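Local structure of ubiquitin conjugating enzyme (Agrocybe aegerita, 3WE5) at residues 101-106 and 136-141; 75-80 and 129-134. The protein probably transfers activated ubiquitin to target proteins as an E2 ubiquitin-conjugating enzyme related to UBE2W. All coordinates share one frame; numbering follows the deposited sequence.

Contact 1 of 2, residues 101-106 and 136-141; sequences PVHPHV and SMLASC
His103 reaches across to Met137, Leu138 and Cys141 and ties the loop carrying the His-Pro-His counterpart of the E2 HPN motif to helix 127-140 of the UBC fold. With CG anti to the backbone N (chi1 -176°), its ring extends to the helix, where His103 NE2 donates to Met137 O at 3.1 Å. The bond is bent (N-H...O angle 136°), and its donor stands well above the carbonyl plane. Ser140 OG donates to the same Met137 O from the opposite face, at 2.8 Å. On the far side of the imidazole, ND1 of His103 accepts from His105 N at 2.9 Å, so bonds at both nitrogens fix the rotation of this buried ring.

Packing is tight around it. Met137 bends at chi3 (84°) to lay CE over one face, 4.1 Å from the centroid of the His103 ring, while Pro104 CD covers the opposite one and also meets Cys141 SG. Cys141 CB comes within 3.6 Å of His103 CD2, and Leu138 CD2 wedges obliquely between that ring and Pro101.

The other side is looser and partly exposed. His105 touches the helix chiefly through CB, beside the Met137 sulfur, and Glu145 of the second subunit packs on both His105 and Pro104. Back toward the interior, the methionine methyl also meets a valine, Met137 CE lying 3.8 Å from Val106 CG2.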
ATOM      1  N   PRO A 101      12.879  -1.357  -6.004  1.00 16.54           N
ATOM      2  CA  PRO A 101      12.971  -1.552  -4.554  1.00 20.74           C
ATOM      3  C   PRO A 101      11.635  -2.087  -4.030  1.00 25.42           C
ATOM      4  O   PRO A 101      10.577  -1.680  -4.533  1.00 23.52           O
ATOM      5  CB  PRO A 101      13.222  -0.137  -4.023  1.00 25.47           C
ATOM      6  CG  PRO A 101      12.783   0.790  -5.143  1.00 24.82           C
ATOM      7  CD  PRO A 101      13.041   0.056  -6.402  1.00 18.33           C
ATOM      8  N   VAL A 102      11.680  -2.993  -3.056  1.00 23.49           N
ATOM      9  CA  VAL A 102      10.451  -3.461  -2.423  1.00 18.60           C
ATOM     10  C   VAL A 102      10.047  -2.447  -1.363  1.00 20.20           C
ATOM     11  O   VAL A 102      10.720  -2.290  -0.335  1.00 24.09           O
ATOM     12  CB  VAL A 102      10.618  -4.856  -1.807  1.00 31.02           C
ATOM     13  CG1 VAL A 102       9.301  -5.322  -1.199  1.00 27.76           C
ATOM     14  CG2 VAL A 102      11.076  -5.829  -2.869  1.00 24.27           C
ATOM     15  N   HIS A 103       8.957  -1.734  -1.634  1.00 20.32           N
ATOM     16  CA  HIS A 103       8.547  -0.587  -0.844  1.00 22.24           C
ATOM     17  C   HIS A 103       7.049  -0.399  -1.039  1.00 16.64           C
ATOM     18  O   HIS A 103       6.534  -0.670  -2.126  1.00 16.47           O
ATOM     19  CB  HIS A 103       9.299   0.668  -1.337  1.00 20.17           C
ATOM     20  CG  HIS A 103       9.023   1.891  -0.532  1.00 20.62           C
ATOM     21  ND1 HIS A 103       7.936   2.706  -0.764  1.00 19.63           N
ATOM     22  CD2 HIS A 103       9.686   2.444   0.510  1.00 18.68           C
ATOM     23  CE1 HIS A 103       7.932   3.693   0.106  1.00 18.29           C
ATOM     24  NE2 HIS A 103       8.994   3.567   0.883  1.00 20.02           N
ATOM     25  N   PRO A 104       6.333   0.047   0.010  1.00 19.72           N
ATOM     26  CA  PRO A 104       4.866   0.160  -0.067  1.00 23.50           C
ATOM     27  C   PRO A 104       4.331   1.174  -1.075  1.00 24.70           C
ATOM     28  O   PRO A 104       3.136   1.153  -1.372  1.00 22.49           O
ATOM     29  CB  PRO A 104       4.472   0.612   1.349  1.00 29.87           C
ATOM     30  CG  PRO A 104       5.595   0.198   2.217  1.00 32.27           C
ATOM     31  CD  PRO A 104       6.827   0.333   1.372  1.00 22.21           C
ATOM     32  N   HIS A 105       5.187   2.058  -1.581  1.00 20.58           N
ATOM     33  CA  HIS A 105       4.768   3.010  -2.596  1.00 21.07           C
ATOM     34  C   HIS A 105       5.383   2.727  -3.969  1.00 20.90           C
ATOM     35  O   HIS A 105       5.217   3.527  -4.900  1.00 19.43           O
ATOM     36  CB  HIS A 105       5.081   4.434  -2.141  1.00 22.32           C
ATOM     37  CG  HIS A 105       4.189   4.909  -1.037  1.00 34.76           C
ATOM     38  ND1 HIS A 105       3.070   5.682  -1.264  1.00 52.06           N
ATOM     39  CD2 HIS A 105       4.223   4.681   0.299  1.00 36.22           C
ATOM     40  CE1 HIS A 105       2.468   5.931  -0.115  1.00 43.06           C
ATOM     41  NE2 HIS A 105       3.154   5.344   0.849  1.00 36.76           N
ATOM     42  N   VAL A 106       6.056   1.584  -4.103  1.00 16.64           N
ATOM     43  CA  VAL A 106       6.679   1.196  -5.373  1.00 15.74           C
ATOM     44  C   VAL A 106       6.148  -0.128  -5.887  1.00 18.31           C
ATOM     45  O   VAL A 106       6.287  -1.150  -5.233  1.00 22.50           O
ATOM     46  CB  VAL A 106       8.219   1.127  -5.261  1.00 15.99           C
ATOM     47  CG1 VAL A 106       8.836   0.797  -6.643  1.00 15.80           C
ATOM     48  CG2 VAL A 106       8.758   2.467  -4.773  1.00 15.00           C
ATOM     49  N   SER A 136      14.553   9.790   0.024  1.00 14.88           N
ATOM     50  CA  SER A 136      14.034   9.969   1.386  1.00 16.64           C
ATOM     51  C   SER A 136      12.823   9.094   1.686  1.00 23.09           C
ATOM     52  O   SER A 136      12.643   8.627   2.819  1.00 18.88           O
ATOM     53  CB  SER A 136      13.657  11.438   1.610  1.00 20.79           C
ATOM     54  OG  SER A 136      14.791  12.273   1.576  1.00 30.02           O
ATOM     55  N   MET A 137      11.974   8.887   0.681  1.00 17.64           N
ATOM     56  CA  MET A 137      10.846   7.985   0.824  1.00 16.39           C
ATOM     57  C   MET A 137      11.329   6.561   1.080  1.00 22.23           C
ATOM     58  O   MET A 137      10.775   5.847   1.924  1.00 20.92           O
ATOM     59  CB  MET A 137       9.984   8.024  -0.447  1.00 17.59           C
ATOM     60  CG  MET A 137       8.887   6.966  -0.517  1.00 23.94           C
ATOM     61  SD  MET A 137       8.269   6.758  -2.203  1.00 27.53           S
ATOM     62  CE  MET A 137       9.477   5.629  -2.873  1.00 28.34           C
ATOM     63  N   LEU A 138      12.371   6.149   0.365  1.00 16.12           N
ATOM     64  CA  LEU A 138      12.941   4.828   0.586  1.00 17.43           C
ATOM     65  C   LEU A 138      13.562   4.786   1.991  1.00 21.85           C
ATOM     66  O   LEU A 138      13.407   3.796   2.722  1.00 19.82           O
ATOM     67  CB  LEU A 138      13.966   4.483  -0.502  1.00 17.25           C
ATOM     68  CG  LEU A 138      13.486   4.221  -1.938  1.00 15.91           C
ATOM     69  CD1 LEU A 138      14.663   3.936  -2.853  1.00 17.84           C
ATOM     70  CD2 LEU A 138      12.542   3.056  -1.982  1.00 18.07           C
ATOM     71  N   ALA A 139      14.222   5.866   2.382  1.00 17.61           N
ATOM     72  CA  ALA A 139      14.910   5.908   3.678  1.00 20.00           C
ATOM     73  C   ALA A 139      13.917   5.778   4.836  1.00 26.85           C
ATOM     74  O   ALA A 139      14.253   5.251   5.898  1.00 26.57           O
ATOM     75  CB  ALA A 139      15.717   7.195   3.813  1.00 21.77           C
ATOM     76  N   SER A 140      12.703   6.278   4.627  1.00 20.95           N
ATOM     77  CA  SER A 140      11.685   6.311   5.681  1.00 26.59           C
ATOM     78  C   SER A 140      11.046   4.946   5.970  1.00 34.54           C
ATOM     79  O   SER A 140      10.416   4.768   7.015  1.00 29.71           O
ATOM     80  CB  SER A 140      10.597   7.326   5.314  1.00 25.50           C
ATOM     81  OG  SER A 140       9.685   6.768   4.387  1.00 32.77           O
ATOM     82  N   CYS A 141      11.203   3.988   5.056  1.00 24.37           N
ATOM     83  CA  CYS A 141      10.594   2.666   5.203  1.00 23.92           C
ATOM     84  C   CYS A 141      11.226   1.868   6.345  1.00 31.31           C
ATOM     85  O   CYS A 141      12.442   1.708   6.413  1.00 31.58           O
ATOM     86  CB  CYS A 141      10.709   1.887   3.896  1.00 23.73           C
ATOM     87  SG  CYS A 141       9.836   0.305   3.842  1.00 29.92           S
TER

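Contact 2 of 2, residues 75-80 and 129-134; sequences LQFRFD and AVCVTL
The Phe77 ring meets Val130 and Cys131 in the strand-to-helix core of the UBC fold, where helix 127-140 packs on one side of the antiparallel sheet. At one corner Phe77 CE1 lies 3.7 Å from Cys131 SG, an oblique sulfur-aromatic contact. At the other, Val130 CB sits in the ring plane at the edge, 3.8 Å from Phe77 CE2, and Val130 CG1 is equally close to CE2 and CZ. Two residues earlier on the strand, Leu75 sends its methyls to the following helical turn, crossing Leu134 at about a right angle with Leu75 CD2 3.8 Å from Leu134 CD1.

These side chains bridge a wide separation: the axes of strand 75-78 and helix 129-134 approach to 10.9 Å, with their directions 144° apart. Phe77 spans it because its CG stands anti to the carbonyl carbon (chi1 -73°), which points the far end of the ring at the helix. Were Phe77 replaced by an alanine, Val130 CG1 and Cys131 SG would probably be left without their aromatic partner and a gap would open between strand and helix.

Further out, the ring of Phe58 on strand 55-61 meets that of Phe77 with planes at about 70°, while Val90 on strand 89-92 touches Phe77, Leu75 and Leu134. Backbone bonds of Leu75 to Phe58 and of Phe77 to Trp56 set the strand in the sheet. Gln76 and Arg78 alternate with Leu75 and Phe77 and point to the other face of the sheet, where Arg78 forms a salt bridge with Asp159. On the helix side, the cysteine sulfur also reaches the far end of the ring, Cys131 SG lying 3.8 Å from Phe77 CZ.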
ATOM      1  N   LEU A  75      16.645   4.744 -11.749  1.00 13.29           N
ATOM      2  CA  LEU A  75      15.425   5.570 -11.796  1.00 11.21           C
ATOM      3  C   LEU A  75      15.379   6.291 -13.138  1.00 10.40           C
ATOM      4  O   LEU A  75      16.344   6.949 -13.532  1.00 15.93           O
ATOM      5  CB  LEU A  75      15.455   6.589 -10.652  1.00 15.55           C
ATOM      6  CG  LEU A  75      14.224   7.477 -10.427  1.00 13.05           C
ATOM      7  CD1 LEU A  75      13.019   6.608 -10.033  1.00 14.28           C
ATOM      8  CD2 LEU A  75      14.510   8.531  -9.335  1.00 16.70           C
ATOM      9  N   GLN A  76      14.245   6.162 -13.831  1.00 11.34           N
ATOM     10  CA  GLN A  76      14.078   6.752 -15.159  1.00 10.28           C
ATOM     11  C   GLN A  76      13.101   7.917 -15.093  1.00 11.16           C
ATOM     12  O   GLN A  76      12.076   7.818 -14.421  1.00 13.11           O
ATOM     13  CB  GLN A  76      13.542   5.666 -16.093  1.00 13.73           C
ATOM     14  CG  GLN A  76      13.227   6.097 -17.538  1.00 16.60           C
ATOM     15  CD  GLN A  76      12.576   4.928 -18.277  1.00 21.17           C
ATOM     16  OE1 GLN A  76      13.262   4.012 -18.707  1.00 26.05           O
ATOM     17  NE2 GLN A  76      11.251   4.922 -18.351  1.00 19.85           N
ATOM     18  N   PHE A  77      13.468   9.017 -15.743  1.00  9.66           N
ATOM     19  CA  PHE A  77      12.592  10.176 -15.943  1.00  8.72           C
ATOM     20  C   PHE A  77      12.248  10.258 -17.415  1.00 11.75           C
ATOM     21  O   PHE A  77      13.144  10.236 -18.251  1.00 13.05           O
ATOM     22  CB  PHE A  77      13.321  11.458 -15.563  1.00 12.70           C
ATOM     23  CG  PHE A  77      13.485  11.626 -14.092  1.00 12.90           C
ATOM     24  CD1 PHE A  77      14.400  10.864 -13.402  1.00 14.13           C
ATOM     25  CD2 PHE A  77      12.715  12.554 -13.399  1.00 11.97           C
ATOM     26  CE1 PHE A  77      14.539  11.019 -12.003  1.00 14.71           C
ATOM     27  CE2 PHE A  77      12.846  12.710 -12.056  1.00 13.71           C
ATOM     28  CZ  PHE A  77      13.745  11.935 -11.343  1.00 13.45           C
ATOM     29  N   ARG A  78      10.964  10.383 -17.729  1.00 12.04           N
ATOM     30  CA  ARG A  78      10.558  10.736 -19.097  1.00 13.82           C
ATOM     31  C   ARG A  78       9.829  12.071 -19.105  1.00 13.07           C
ATOM     32  O   ARG A  78       8.972  12.315 -18.237  1.00 17.54           O
ATOM     33  CB  ARG A  78       9.677   9.625 -19.690  1.00 14.57           C
ATOM     34  CG  ARG A  78      10.470   8.421 -20.156  1.00 15.63           C
ATOM     35  CD  ARG A  78       9.594   7.403 -20.870  1.00 23.57           C
ATOM     36  NE  ARG A  78       8.783   6.654 -19.922  1.00 27.99           N
ATOM     37  CZ  ARG A  78       7.852   5.775 -20.273  1.00 39.62           C
ATOM     38  NH1 ARG A  78       7.589   5.558 -21.559  1.00 36.39           N
ATOM     39  NH2 ARG A  78       7.177   5.122 -19.341  1.00 25.48           N
ATOM     40  N   PHE A  79      10.165  12.926 -20.067  1.00 12.71           N
ATOM     41  CA  PHE A  79       9.638  14.306 -20.138  1.00 13.97           C
ATOM     42  C   PHE A  79       8.789  14.494 -21.387  1.00 21.77           C
ATOM     43  O   PHE A  79       9.220  14.125 -22.485  1.00 18.30           O
ATOM     44  CB  PHE A  79      10.787  15.334 -20.167  1.00 13.34           C
ATOM     45  CG  PHE A  79      11.844  15.098 -19.100  1.00 10.19           C
ATOM     46  CD1 PHE A  79      11.590  15.452 -17.779  1.00 13.33           C
ATOM     47  CD2 PHE A  79      13.060  14.516 -19.420  1.00 15.25           C
ATOM     48  CE1 PHE A  79      12.539  15.196 -16.770  1.00 13.34           C
ATOM     49  CE2 PHE A  79      14.032  14.296 -18.422  1.00 12.53           C
ATOM     50  CZ  PHE A  79      13.759  14.633 -17.107  1.00 11.27           C
ATOM     51  N   ASP A  80       7.591  15.055 -21.243  1.00 24.50           N
ATOM     52  CA  ASP A  80       6.823  15.399 -22.455  1.00 23.71           C
ATOM     53  C   ASP A  80       7.027  16.861 -22.845  1.00 23.41           C
ATOM     54  O   ASP A  80       7.800  17.576 -22.207  1.00 18.15           O
ATOM     55  CB  ASP A  80       5.342  15.006 -22.325  1.00 21.73           C
ATOM     56  CG  ASP A  80       4.600  15.796 -21.259  1.00 22.34           C
ATOM     57  OD1 ASP A  80       4.922  16.975 -21.028  1.00 22.66           O
ATOM     58  OD2 ASP A  80       3.666  15.243 -20.645  1.00 30.96           O
ATOM     59  N   ALA A 129      15.308  17.424  -7.235  1.00 14.17           N
ATOM     60  CA  ALA A 129      14.347  17.387  -6.109  1.00 12.43           C
ATOM     61  C   ALA A 129      13.524  16.113  -6.050  1.00 13.37           C
ATOM     62  O   ALA A 129      13.290  15.563  -4.979  1.00 13.78           O
ATOM     63  CB  ALA A 129      13.419  18.649  -6.125  1.00 15.03           C
ATOM     64  N   VAL A 130      13.070  15.614  -7.192  1.00 12.07           N
ATOM     65  CA  VAL A 130      12.363  14.361  -7.221  1.00 13.12           C
ATOM     66  C   VAL A 130      13.267  13.215  -6.752  1.00 13.11           C
ATOM     67  O   VAL A 130      12.828  12.348  -5.994  1.00 13.65           O
ATOM     68  CB  VAL A 130      11.834  14.061  -8.637  1.00 12.05           C
ATOM     69  CG1 VAL A 130      11.195  12.673  -8.695  1.00 15.49           C
ATOM     70  CG2 VAL A 130      10.829  15.132  -9.048  1.00 14.68           C
ATOM     71  N   CYS A 131      14.509  13.189  -7.239  1.00 12.44           N
ATOM     72  CA  CYS A 131      15.452  12.134  -6.836  1.00 10.23           C
ATOM     73  C   CYS A 131      15.640  12.109  -5.323  1.00 11.97           C
ATOM     74  O   CYS A 131      15.635  11.028  -4.697  1.00 12.34           O
ATOM     75  CB  CYS A 131      16.815  12.384  -7.460  1.00 10.60           C
ATOM     76  SG  CYS A 131      16.887  12.001  -9.256  1.00 14.09           S
ATOM     77  N   VAL A 132      15.839  13.294  -4.761  1.00 12.44           N
ATOM     78  CA  VAL A 132      16.052  13.424  -3.305  1.00 14.38           C
ATOM     79  C   VAL A 132      14.827  12.987  -2.525  1.00 15.29           C
ATOM     80  O   VAL A 132      14.940  12.286  -1.503  1.00 15.96           O
ATOM     81  CB  VAL A 132      16.407  14.869  -2.932  1.00 14.68           C
ATOM     82  CG1 VAL A 132      16.269  15.100  -1.422  1.00 21.80           C
ATOM     83  CG2 VAL A 132      17.815  15.229  -3.415  1.00 17.87           C
ATOM     84  N   THR A 133      13.651  13.428  -2.981  1.00 13.17           N
ATOM     85  CA  THR A 133      12.387  13.014  -2.365  1.00 14.35           C
ATOM     86  C   THR A 133      12.168  11.509  -2.381  1.00 15.71           C
ATOM     87  O   THR A 133      11.750  10.926  -1.384  1.00 16.17           O
ATOM     88  CB  THR A 133      11.167  13.738  -3.041  1.00 13.60           C
ATOM     89  OG1 THR A 133      11.339  15.155  -2.932  1.00 17.66           O
ATOM     90  CG2 THR A 133       9.850  13.339  -2.389  1.00 18.50           C
ATOM     91  N   LEU A 134      12.452  10.858  -3.504  1.00 14.29           N
ATOM     92  CA  LEU A 134      12.265   9.423  -3.593  1.00 11.64           C
ATOM     93  C   LEU A 134      13.315   8.673  -2.762  1.00 13.09           C
ATOM     94  O   LEU A 134      13.011   7.620  -2.170  1.00 16.29           O
ATOM     95  CB  LEU A 134      12.312   8.959  -5.062  1.00 11.65           C
ATOM     96  CG  LEU A 134      11.179   9.497  -5.932  1.00 14.66           C
ATOM     97  CD1 LEU A 134      11.351   9.042  -7.372  1.00 16.57           C
ATOM     98  CD2 LEU A 134       9.811   9.049  -5.414  1.00 15.94           C
TER

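Overall arrangement
Helix 127-140 serves both contacts in succession: Val130, Cys131 and Leu134 meet the strand in contact 2, and the end of the helix, with Cys141 just past it, meets the His-Pro-His loop in contact 1. The two centres are about 15 Å apart; contact 2 lies about 3 Å from the centre of the chain and contact 1 about 12 Å. Strand 89-92 backs both, with Val90 behind contact 2 and Phe92 against Pro101, Val106 and Leu138 of contact 1. Contact 1 adjoins the probable active site, since His105 is hydrogen-bonded through its backbone to Cys113, which by family comparison is the likely ubiquitin-accepting cysteine. One helix thus joins the sheet core to this loop.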